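Local coordinates for profilin-2 (Acanthamoeba castellanii, PDB 1F2K), which binds actin monomers and so alters the cytoskeleton, preventing polymerisation at high concentration and enhancing it at low, and also binds PIP2, at residues Ile87-Ser92 against Asn111-Leu116. Numbering follows the deposited sequence.
Sequences ITVKTS and NVVEKL
Val-89 lays both of its methyls over one face of the Glu-114 carboxylate. CG2 sits almost straight above the middle of the group, 3.6 Å from Glu-114 CD, and CG1 lies farther along on the same face, 3.8 Å from OE1. Segment 87-92 covers this face alone and puts nothing over the opposite one. The polar work of the carboxylate is done by other partners at its oxygens: OE1 forms a salt bridge with Arg-75, while OE2 is hydrogen-bonded to both Tyr-78 and Ser-76. Those bonds satisfy both oxygens and should fix the rotation of the group. The bend at chi2 (-89°) turns the end of Glu-114 back toward the strand.

The contact is part of the packing of helix 106-121 on one face of the antiparallel sheet of the profilin fold. Here 87-90 and 111-116 run nearly parallel, 14° apart, with their axes 8.2 Å from each other.

Val-113 points at the strand and meets both Ile-87 and Val-89 with its strand-facing end. Its CG1, anti to the backbone N, slides past Val-89 CG2 at 3.5 Å, tight for two methyls. Its CB and CG2 are turned to Ile-87, whose CG2 comes up to Val-113 CB at 3.8 Å. The longer branch of Ile-87 leads away from 111-116, and Ile-87 also touches Ala-109 and Ala-110 of the same helix. Leu-96 on the neighbouring strand 94-100 also touches Val-113. Thr-88, between the two contacting strand residues, points away to the sheet's other face, where it meets Leu-45 and Phe-49 of helix 39-50. Lys-115, an exposed actin-binding residue, follows Glu-114 on the helix and takes no part in the contact.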
loop_
_atom_site.group_PDB
_atom_site.type_symbol
_atom_site.label_atom_id
_atom_site.label_comp_id
_atom_site.label_asym_id
_atom_site.label_seq_id
_atom_site.Cartn_x
_atom_site.Cartn_y
_atom_site.Cartn_z
ATOM N N ILE A 87 -4.858 -0.191 -0.143
ATOM C CA ILE A 87 -4.470 -1.440 -0.821
ATOM C C ILE A 87 -2.945 -1.543 -0.760
ATOM O O ILE A 87 -2.264 -0.625 -1.237
ATOM C CB ILE A 87 -4.862 -1.419 -2.306
ATOM C CG1 ILE A 87 -6.351 -1.119 -2.464
ATOM C CG2 ILE A 87 -4.547 -2.720 -2.933
ATOM C CD1 ILE A 87 -7.281 -2.196 -1.968
ATOM N N THR A 88 -2.379 -2.588 -0.149
ATOM C CA THR A 88 -0.906 -2.671 -0.171
ATOM C C THR A 88 -0.579 -3.986 -0.785
ATOM O O THR A 88 -1.301 -4.934 -0.583
ATOM C CB THR A 88 -0.230 -2.556 1.203
ATOM O OG1 THR A 88 -0.467 -3.738 1.962
ATOM C CG2 THR A 88 -0.754 -1.331 1.928
ATOM N N VAL A 89 0.484 -4.001 -1.581
ATOM C CA VAL A 89 0.949 -5.189 -2.293
ATOM C C VAL A 89 2.454 -5.257 -2.204
ATOM O O VAL A 89 3.125 -4.202 -2.250
ATOM C CB VAL A 89 0.581 -5.139 -3.776
ATOM C CG1 VAL A 89 0.910 -6.493 -4.454
ATOM C CG2 VAL A 89 -0.863 -4.799 -3.922
ATOM N N LYS A 90 2.961 -6.491 -2.082
ATOM C CA LYS A 90 4.389 -6.769 -1.946
ATOM C C LYS A 90 5.105 -7.284 -3.181
ATOM O O LYS A 90 4.713 -8.325 -3.758
ATOM C CB LYS A 90 4.616 -7.780 -0.831
ATOM C CG LYS A 90 6.075 -8.238 -0.671
ATOM C CD LYS A 90 6.160 -9.117 0.575
ATOM C CE LYS A 90 7.530 -9.746 0.823
ATOM N NZ LYS A 90 7.595 -10.410 2.165
ATOM N N THR A 91 6.154 -6.568 -3.594
ATOM C CA THR A 91 6.943 -7.019 -4.758
ATOM C C THR A 91 8.253 -7.616 -4.226
ATOM O O THR A 91 8.444 -7.740 -3.013
ATOM C CB THR A 91 7.275 -5.879 -5.676
ATOM O OG1 THR A 91 8.191 -4.992 -5.030
ATOM C CG2 THR A 91 6.013 -5.108 -6.001
ATOM N N SER A 92 9.147 -7.998 -5.123
ATOM C CA SER A 92 10.409 -8.562 -4.704
ATOM C C SER A 92 11.262 -7.583 -3.862
ATOM O O SER A 92 11.875 -7.986 -2.859
ATOM C CB SER A 92 11.213 -9.031 -5.926
ATOM O OG SER A 92 12.474 -9.594 -5.542
ATOM N N ASN A 111 -7.222 -3.076 -8.221
ATOM C CA ASN A 111 -6.798 -3.376 -9.577
ATOM C C ASN A 111 -5.565 -2.520 -9.966
ATOM O O ASN A 111 -4.560 -3.024 -10.443
ATOM C CB ASN A 111 -7.949 -3.129 -10.567
ATOM C CG ASN A 111 -9.034 -4.196 -10.495
ATOM O OD1 ASN A 111 -8.861 -5.249 -9.841
ATOM N ND2 ASN A 111 -10.158 -3.949 -11.190
ATOM N N VAL A 112 -5.625 -1.232 -9.715
ATOM C CA VAL A 112 -4.509 -0.413 -10.084
ATOM C C VAL A 112 -3.235 -0.844 -9.382
ATOM O O VAL A 112 -2.241 -1.143 -10.045
ATOM C CB VAL A 112 -4.863 1.063 -9.824
ATOM C CG1 VAL A 112 -3.683 1.968 -9.999
ATOM C CG2 VAL A 112 -5.965 1.459 -10.836
ATOM N N VAL A 113 -3.275 -0.922 -8.053
ATOM C CA VAL A 113 -2.112 -1.315 -7.277
ATOM C C VAL A 113 -1.557 -2.690 -7.619
ATOM O O VAL A 113 -0.378 -2.843 -7.806
ATOM C CB VAL A 113 -2.394 -1.237 -5.740
ATOM C CG1 VAL A 113 -1.098 -1.487 -4.940
ATOM C CG2 VAL A 113 -2.888 0.136 -5.386
ATOM N N GLU A 114 -2.404 -3.702 -7.670
ATOM C CA GLU A 114 -1.944 -5.038 -7.999
ATOM C C GLU A 114 -1.400 -5.074 -9.423
ATOM O O GLU A 114 -0.565 -5.890 -9.728
ATOM C CB GLU A 114 -3.091 -6.018 -7.890
ATOM C CG GLU A 114 -3.683 -6.082 -6.514
ATOM C CD GLU A 114 -2.983 -7.123 -5.660
ATOM O OE1 GLU A 114 -2.148 -7.864 -6.204
ATOM O OE2 GLU A 114 -3.273 -7.220 -4.472
ATOM N N LYS A 115 -1.900 -4.218 -10.295
ATOM C CA LYS A 115 -1.445 -4.161 -11.691
ATOM C C LYS A 115 -0.026 -3.574 -11.707
ATOM O O LYS A 115 0.825 -4.010 -12.495
ATOM C CB LYS A 115 -2.392 -3.269 -12.536
ATOM C CG LYS A 115 -2.132 -3.273 -14.057
ATOM C CD LYS A 115 -2.951 -2.141 -14.767
ATOM C CE LYS A 115 -2.883 -2.244 -16.310
ATOM N NZ LYS A 115 -3.773 -3.297 -16.958
ATOM N N LEU A 116 0.223 -2.590 -10.839
ATOM C CA LEU A 116 1.559 -1.973 -10.751
ATOM C C LEU A 116 2.586 -2.947 -10.177
ATOM O O LEU A 116 3.760 -2.957 -10.577
ATOM C CB LEU A 116 1.545 -0.706 -9.878
ATOM C CG LEU A 116 3.003 -0.203 -9.724
ATOM C CD1 LEU A 116 3.588 0.030 -11.139
ATOM C CD2 LEU A 116 3.108 1.058 -8.868
#